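BSU-2 beta-lactamase (Bacillus subtilis, PDB 6W5E) probably hydrolyses the beta-lactam ring of penicillin-type antibiotics as a serine-dependent class D beta-lactamase. Local coordinates at residues P172-A183 / F230-V241. Sequence-based numbering, arbitrary orientation. Where two conformers were deposited one is given.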
ATOM      1  N   PRO A 172       3.941   1.105 -10.536  1.00 11.16           N
ATOM      2  CA  PRO A 172       3.488   2.195  -9.661  1.00 12.70           C
ATOM      3  C   PRO A 172       2.228   2.891 -10.162  1.00 12.22           C
ATOM      4  O   PRO A 172       1.343   3.205  -9.354  1.00 12.00           O
ATOM      5  CB  PRO A 172       4.714   3.108  -9.594  1.00 12.65           C
ATOM      6  CG  PRO A 172       5.865   2.148  -9.700  1.00 11.85           C
ATOM      7  CD  PRO A 172       5.406   1.114 -10.709  1.00 12.24           C
ATOM      8  N   LEU A 173       2.094   3.094 -11.477  1.00 12.56           N
ATOM      9  CA  LEU A 173       0.872   3.702 -11.999  1.00 13.52           C
ATOM     10  C   LEU A 173      -0.334   2.786 -11.805  1.00 12.42           C
ATOM     11  O   LEU A 173      -1.434   3.263 -11.505  1.00 13.38           O
ATOM     12  CB  LEU A 173       1.049   4.088 -13.467  1.00 14.71           C
ATOM     13  CG  LEU A 173       1.722   5.451 -13.653  1.00 18.71           C
ATOM     14  CD1 LEU A 173       2.207   5.657 -15.086  1.00 21.60           C
ATOM     15  CD2 LEU A 173       0.781   6.573 -13.215  1.00 19.32           C
ATOM     16  N   GLU A 174      -0.147   1.468 -11.956  1.00 12.30           N
ATOM     17  CA  GLU A 174      -1.246   0.535 -11.706  1.00 13.31           C
ATOM     18  C   GLU A 174      -1.642   0.530 -10.232  1.00 12.94           C
ATOM     19  O   GLU A 174      -2.831   0.403  -9.902  1.00 12.62           O
ATOM     20  CB  GLU A 174      -0.869  -0.873 -12.177  1.00 13.04           C
ATOM     21  CG  GLU A 174      -0.868  -1.035 -13.695  1.00 13.71           C
ATOM     22  CD  GLU A 174      -0.327  -2.374 -14.166  1.00 17.56           C
ATOM     23  OE1 GLU A 174       0.640  -2.890 -13.564  1.00 13.23           O
ATOM     24  OE2 GLU A 174      -0.883  -2.913 -15.150  1.00 25.59           O
ATOM     25  N   GLN A 175      -0.662   0.658  -9.335  1.00 12.39           N
ATOM     26  CA  GLN A 175      -0.974   0.814  -7.917  1.00 12.81           C
ATOM     27  C   GLN A 175      -1.800   2.073  -7.680  1.00 11.99           C
ATOM     28  O   GLN A 175      -2.769   2.045  -6.910  1.00 12.05           O
ATOM     29  CB  GLN A 175       0.312   0.860  -7.099  1.00 13.88           C
ATOM     30  CG  GLN A 175       0.997  -0.491  -6.928  1.00 15.56           C
ATOM     31  CD  GLN A 175       0.960  -0.998  -5.492  1.00 14.40           C
ATOM     32  OE1 GLN A 175      -0.014  -0.797  -4.777  1.00 16.33           O
ATOM     33  NE2 GLN A 175       2.023  -1.662  -5.072  1.00 15.95           N
ATOM     34  N   GLU A 176      -1.434   3.185  -8.333  1.00 12.62           N
ATOM     35  CA  GLU A 176      -2.205   4.418  -8.182  0.70 13.33           C
ATOM     36  C   GLU A 176      -3.651   4.210  -8.602  1.00 13.04           C
ATOM     37  O   GLU A 176      -4.575   4.684  -7.934  1.00 13.25           O
ATOM     38  CB  GLU A 176      -1.589   5.562  -8.993  0.70 15.21           C
ATOM     39  CG  GLU A 176      -2.242   6.938  -8.715  0.70 13.22           C
ATOM     40  CD  GLU A 176      -3.639   7.139  -9.354  0.70 18.13           C
ATOM     41  OE1 GLU A 176      -3.930   6.508 -10.392  0.70 22.70           O
ATOM     42  OE2 GLU A 176      -4.459   7.926  -8.822  0.70 18.44           O
ATOM     43  N   THR A 177      -3.861   3.539  -9.738  1.00 12.50           N
ATOM     44  CA  THR A 177      -5.209   3.328 -10.247  1.00 13.41           C
ATOM     45  C   THR A 177      -6.046   2.568  -9.238  1.00 14.27           C
ATOM     46  O   THR A 177      -7.182   2.955  -8.936  1.00 14.60           O
ATOM     47  CB  THR A 177      -5.118   2.574 -11.572  1.00 16.48           C
ATOM     48  OG1 THR A 177      -4.460   3.420 -12.516  1.00 20.11           O
ATOM     49  CG2 THR A 177      -6.503   2.171 -12.100  1.00 18.77           C
ATOM     50  N   PHE A 178      -5.480   1.499  -8.679  1.00 12.87           N
ATOM     51  CA  PHE A 178      -6.183   0.716  -7.673  1.00 13.31           C
ATOM     52  C   PHE A 178      -6.479   1.556  -6.438  1.00 11.47           C
ATOM     53  O   PHE A 178      -7.609   1.567  -5.934  1.00 12.62           O
ATOM     54  CB  PHE A 178      -5.339  -0.500  -7.302  1.00 12.00           C
ATOM     55  CG  PHE A 178      -5.812  -1.212  -6.069  1.00 11.55           C
ATOM     56  CD1 PHE A 178      -7.007  -1.919  -6.067  1.00 16.43           C
ATOM     57  CD2 PHE A 178      -5.072  -1.148  -4.905  1.00 15.76           C
ATOM     58  CE1 PHE A 178      -7.446  -2.554  -4.920  1.00 18.42           C
ATOM     59  CE2 PHE A 178      -5.504  -1.781  -3.759  1.00 19.03           C
ATOM     60  CZ  PHE A 178      -6.694  -2.488  -3.767  1.00 19.52           C
ATOM     61  N   LEU A 179      -5.471   2.268  -5.932  1.00 12.48           N
ATOM     62  CA  LEU A 179      -5.656   3.027  -4.695  1.00 12.00           C
ATOM     63  C   LEU A 179      -6.610   4.201  -4.872  1.00 12.41           C
ATOM     64  O   LEU A 179      -7.274   4.604  -3.912  1.00 12.17           O
ATOM     65  CB  LEU A 179      -4.303   3.500  -4.156  1.00 11.36           C
ATOM     66  CG  LEU A 179      -3.442   2.344  -3.630  1.00 11.90           C
ATOM     67  CD1 LEU A 179      -2.018   2.819  -3.470  1.00 15.62           C
ATOM     68  CD2 LEU A 179      -3.987   1.784  -2.313  1.00 15.46           C
ATOM     69  N   GLU A 180      -6.686   4.772  -6.076  1.00 12.03           N
ATOM     70  CA  GLU A 180      -7.671   5.812  -6.328  1.00 12.58           C
ATOM     71  C   GLU A 180      -9.089   5.258  -6.218  1.00 12.65           C
ATOM     72  O   GLU A 180      -9.988   5.922  -5.685  1.00 12.80           O
ATOM     73  CB  GLU A 180      -7.433   6.409  -7.715  1.00 14.55           C
ATOM     74  CG  GLU A 180      -8.444   7.451  -8.111  1.00 20.53           C
ATOM     75  CD  GLU A 180      -8.134   8.102  -9.444  1.00 22.15           C
ATOM     76  OE1 GLU A 180      -6.953   8.103  -9.870  1.00 20.92           O
ATOM     77  OE2 GLU A 180      -9.089   8.615 -10.072  1.00 23.86           O
ATOM     78  N   LYS A 181      -9.312   4.043  -6.727  1.00 12.20           N
ATOM     79  CA  LYS A 181     -10.619   3.407  -6.576  1.00 12.54           C
ATOM     80  C   LYS A 181     -10.941   3.133  -5.112  1.00 11.62           C
ATOM     81  O   LYS A 181     -12.091   3.299  -4.684  1.00 13.25           O
ATOM     82  CB  LYS A 181     -10.669   2.115  -7.386  1.00 13.98           C
ATOM     83  CG  LYS A 181     -10.484   2.327  -8.874  1.00 17.23           C
ATOM     84  CD  LYS A 181     -10.323   0.988  -9.584  1.00 22.00           C
ATOM     85  CE  LYS A 181     -10.203   1.144 -11.089  1.00 27.57           C
ATOM     86  NZ  LYS A 181      -9.716  -0.127 -11.692  1.00 28.94           N
ATOM     87  N   LEU A 182      -9.944   2.717  -4.325  1.00 11.36           N
ATOM     88  CA  LEU A 182     -10.178   2.514  -2.898  1.00 11.39           C
ATOM     89  C   LEU A 182     -10.502   3.832  -2.196  1.00 10.89           C
ATOM     90  O   LEU A 182     -11.429   3.901  -1.382  1.00 11.87           O
ATOM     91  CB  LEU A 182      -8.968   1.826  -2.257  1.00 11.31           C
ATOM     92  CG  LEU A 182      -9.024   1.663  -0.730  1.00 12.55           C
ATOM     93  CD1 LEU A 182     -10.226   0.807  -0.319  1.00 12.00           C
ATOM     94  CD2 LEU A 182      -7.709   1.079  -0.190  1.00 13.40           C
ATOM     95  N   ALA A 183      -9.749   4.891  -2.497  1.00 11.53           N
ATOM     96  CA  ALA A 183     -10.035   6.191  -1.896  1.00 12.51           C
ATOM     97  C   ALA A 183     -11.459   6.641  -2.201  1.00 12.78           C
ATOM     98  O   ALA A 183     -12.170   7.138  -1.317  1.00 13.75           O
ATOM     99  CB  ALA A 183      -9.036   7.227  -2.405  1.00 12.89           C
ATOM    100  N   PHE A 230      -2.975   7.403   0.664  1.00 10.15           N
ATOM    101  CA  PHE A 230      -3.679   8.632   0.351  1.00 10.45           C
ATOM    102  C   PHE A 230      -3.679   9.518   1.582  1.00  9.87           C
ATOM    103  O   PHE A 230      -3.436   9.060   2.699  1.00 11.56           O
ATOM    104  CB  PHE A 230      -5.097   8.399  -0.206  1.00 12.20           C
ATOM    105  CG  PHE A 230      -5.741   7.120   0.242  1.00 11.46           C
ATOM    106  CD1 PHE A 230      -6.303   7.001   1.504  1.00 12.82           C
ATOM    107  CD2 PHE A 230      -5.795   6.029  -0.613  1.00 12.88           C
ATOM    108  CE1 PHE A 230      -6.896   5.817   1.901  1.00 14.09           C
ATOM    109  CE2 PHE A 230      -6.394   4.846  -0.215  1.00 14.07           C
ATOM    110  CZ  PHE A 230      -6.942   4.743   1.047  1.00 14.48           C
ATOM    111  N   ILE A 231      -3.929  10.804   1.363  1.00 11.02           N
ATOM    112  CA  ILE A 231      -3.968  11.773   2.450  1.00 11.36           C
ATOM    113  C   ILE A 231      -5.231  12.604   2.322  1.00 12.47           C
ATOM    114  O   ILE A 231      -5.561  13.088   1.233  1.00 12.52           O
ATOM    115  CB  ILE A 231      -2.701  12.656   2.516  1.00 11.61           C
ATOM    116  CG1 ILE A 231      -2.823  13.669   3.657  1.00 12.83           C
ATOM    117  CG2 ILE A 231      -2.403  13.358   1.167  1.00 12.04           C
ATOM    118  CD1 ILE A 231      -1.510  14.258   4.079  1.00 13.48           C
ATOM    119  N   LYS A 232      -5.951  12.742   3.428  1.00 13.02           N
ATOM    120  CA  LYS A 232      -7.145  13.566   3.480  1.00 13.75           C
ATOM    121  C   LYS A 232      -6.767  14.864   4.172  1.00 13.68           C
ATOM    122  O   LYS A 232      -6.177  14.836   5.255  1.00 14.26           O
ATOM    123  CB  LYS A 232      -8.236  12.841   4.269  1.00 15.93           C
ATOM    124  CG  LYS A 232      -9.464  13.685   4.555  1.00 19.30           C
ATOM    125  CD  LYS A 232     -10.619  12.857   5.127  1.00 25.76           C
ATOM    126  CE  LYS A 232     -10.144  11.689   5.994  1.00 30.81           C
ATOM    127  NZ  LYS A 232     -11.139  11.297   7.042  1.00 36.59           N
ATOM    128  N   THR A 233      -7.049  15.986   3.524  1.00 13.86           N
ATOM    129  CA  THR A 233      -6.813  17.310   4.091  1.00 13.99           C
ATOM    130  C   THR A 233      -8.117  18.098   4.109  1.00 13.76           C
ATOM    131  O   THR A 233      -9.160  17.637   3.639  1.00 15.64           O
ATOM    132  CB  THR A 233      -5.752  18.104   3.309  1.00 14.65           C
ATOM    133  OG1 THR A 233      -6.347  18.690   2.139  1.00 15.25           O
ATOM    134  CG2 THR A 233      -4.580  17.219   2.900  1.00 17.09           C
ATOM    135  N   GLU A 234      -8.040  19.318   4.632  1.00 16.73           N
ATOM    136  CA  GLU A 234      -9.184  20.216   4.605  1.00 19.67           C
ATOM    137  C   GLU A 234      -9.381  20.873   3.248  1.00 19.12           C
ATOM    138  O   GLU A 234     -10.338  21.635   3.073  1.00 22.96           O
ATOM    139  CB  GLU A 234      -9.053  21.267   5.712  1.00 21.03           C
ATOM    140  CG  GLU A 234      -9.195  20.659   7.098  1.00 20.98           C
ATOM    141  CD  GLU A 234      -8.765  21.598   8.207  1.00 25.07           C
ATOM    142  OE1 GLU A 234      -8.417  22.758   7.910  1.00 28.98           O
ATOM    143  OE2 GLU A 234      -8.789  21.178   9.383  1.00 27.60           O
ATOM    144  N   HIS A 235      -8.515  20.589   2.286  1.00 17.86           N
ATOM    145  CA  HIS A 235      -8.589  21.161   0.951  1.00 20.70           C
ATOM    146  C   HIS A 235      -8.434  20.080  -0.105  1.00 20.02           C
ATOM    147  O   HIS A 235      -7.744  20.261  -1.113  1.00 23.80           O
ATOM    148  CB  HIS A 235      -7.573  22.284   0.787  1.00 23.99           C
ATOM    149  CG  HIS A 235      -7.784  23.415   1.746  1.00 28.59           C
ATOM    150  ND1 HIS A 235      -7.084  23.535   2.928  1.00 31.49           N
ATOM    151  CD2 HIS A 235      -8.649  24.457   1.717  1.00 31.74           C
ATOM    152  CE1 HIS A 235      -7.493  24.612   3.575  1.00 32.07           C
ATOM    153  NE2 HIS A 235      -8.443  25.189   2.861  1.00 34.19           N
ATOM    154  N   GLY A 236      -9.074  18.942   0.117  1.00 18.56           N
ATOM    155  CA  GLY A 236      -9.085  17.859  -0.841  1.00 15.69           C
ATOM    156  C   GLY A 236      -8.222  16.691  -0.389  1.00 14.42           C
ATOM    157  O   GLY A 236      -7.375  16.804   0.498  1.00 14.65           O
ATOM    158  N   SER A 237      -8.452  15.549  -1.026  1.00 13.45           N
ATOM    159  CA  SER A 237      -7.702  14.331  -0.765  1.00 12.79           C
ATOM    160  C   SER A 237      -6.823  14.000  -1.967  1.00 12.43           C
ATOM    161  O   SER A 237      -7.125  14.376  -3.104  1.00 12.62           O
ATOM    162  CB  SER A 237      -8.644  13.163  -0.455  1.00 13.97           C
ATOM    163  OG  SER A 237      -9.284  13.367   0.794  1.00 16.84           O
ATOM    164  N   TYR A 238      -5.720  13.308  -1.700  1.00 12.10           N
ATOM    165  CA  TYR A 238      -4.725  13.007  -2.717  1.00 11.40           C
ATOM    166  C   TYR A 238      -4.260  11.571  -2.544  1.00 11.29           C
ATOM    167  O   TYR A 238      -4.126  11.092  -1.416  1.00 14.16           O
ATOM    168  CB  TYR A 238      -3.513  13.940  -2.590  1.00 10.75           C
ATOM    169  CG  TYR A 238      -3.822  15.394  -2.860  1.00 12.38           C
ATOM    170  CD1 TYR A 238      -4.472  16.177  -1.913  1.00 13.92           C
ATOM    171  CD2 TYR A 238      -3.452  15.983  -4.062  1.00 12.34           C
ATOM    172  CE1 TYR A 238      -4.762  17.508  -2.169  1.00 14.48           C
ATOM    173  CE2 TYR A 238      -3.733  17.307  -4.325  1.00 13.96           C
ATOM    174  CZ  TYR A 238      -4.386  18.059  -3.383  1.00 13.65           C
ATOM    175  OH  TYR A 238      -4.663  19.378  -3.650  1.00 16.79           O
ATOM    176  N   VAL A 239      -4.019  10.890  -3.664  1.00 10.47           N
ATOM    177  CA  VAL A 239      -3.536   9.512  -3.687  1.00 10.07           C
ATOM    178  C   VAL A 239      -2.071   9.535  -4.104  1.00 10.43           C
ATOM    179  O   VAL A 239      -1.702  10.241  -5.052  1.00 10.93           O
ATOM    180  CB  VAL A 239      -4.370   8.653  -4.657  1.00 11.46           C
ATOM    181  CG1 VAL A 239      -3.888   7.218  -4.620  1.00 12.35           C
ATOM    182  CG2 VAL A 239      -5.872   8.743  -4.330  1.00 14.04           C
ATOM    183  N   PHE A 240      -1.228   8.779  -3.402  1.00 10.45           N
ATOM    184  CA  PHE A 240       0.199   8.780  -3.710  1.00  9.84           C
ATOM    185  C   PHE A 240       0.759   7.367  -3.824  1.00  9.51           C
ATOM    186  O   PHE A 240       0.288   6.423  -3.171  1.00 10.29           O
ATOM    187  CB  PHE A 240       1.019   9.579  -2.675  1.00 12.15           C
ATOM    188  CG  PHE A 240       0.878   9.053  -1.276  1.00 11.03           C
ATOM    189  CD1 PHE A 240       1.616   7.953  -0.855  1.00 10.67           C
ATOM    190  CD2 PHE A 240       0.004   9.652  -0.382  1.00 12.49           C
ATOM    191  CE1 PHE A 240       1.461   7.436   0.425  1.00 12.33           C
ATOM    192  CE2 PHE A 240      -0.141   9.149   0.904  1.00 14.72           C
ATOM    193  CZ  PHE A 240       0.591   8.043   1.304  1.00 15.26           C
ATOM    194  N   VAL A 241       1.804   7.246  -4.643  1.00 10.08           N
ATOM    195  CA  VAL A 241       2.610   6.037  -4.748  1.00 10.17           C
ATOM    196  C   VAL A 241       4.064   6.456  -4.880  1.00 10.57           C
ATOM    197  O   VAL A 241       4.414   7.237  -5.772  1.00 11.51           O
ATOM    198  CB  VAL A 241       2.204   5.195  -5.974  1.00 11.45           C
ATOM    199  CG1 VAL A 241       3.234   4.111  -6.266  1.00 11.79           C
ATOM    200  CG2 VAL A 241       0.843   4.555  -5.750  1.00 12.55           C
TER
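Ala-183 sits over one face of the Phe-230 ring: its CB lies 4.3 Å from the ring centroid and 25° off the normal, a CH-pi contact. At the ring edge, near its plane, Leu-182 CD2 comes within 3.9 Å of Phe-230 CZ, the two side chains crossing at about a right angle. Beyond these two segments the ring also meets Tyr-212 of the adjacent strand.

Back toward the helix N-terminus, strand 236-241 supplies two valines whose methyls divide the work. Val-239 CG1, anti to the backbone N (chi1 -178°), meets Leu-179 CB at 3.8 Å, whereas CG2 lies 4.0 Å from Ala-183 CB and also touches Glu-180 CA. Val-241 spans the first two turns: CG1 packs on Pro-172 CB at 3.8 Å, while CG2 lies 3.7 Å from Glu-176 N and also touches Leu-179 CD1.

The axes of helix 172-183 and strand 236-241 approach to 8.1 Å and their directions differ by 150°, so the helix runs roughly antiparallel to this strand. It packs against part of one face of the six-stranded antiparallel sheet of the penicillin-binding transpeptidase fold, as in other serine beta-lactamases. Gln-175 NE2 hydrogen-bonds Thr-77 and Glu-180 OE2 forms a salt bridge with Lys-184, both outside the two segments. Across the two segments, which bury 437 Å² between them, cohesion rests on apolar and CH-pi packing rather than on directional polar bonds.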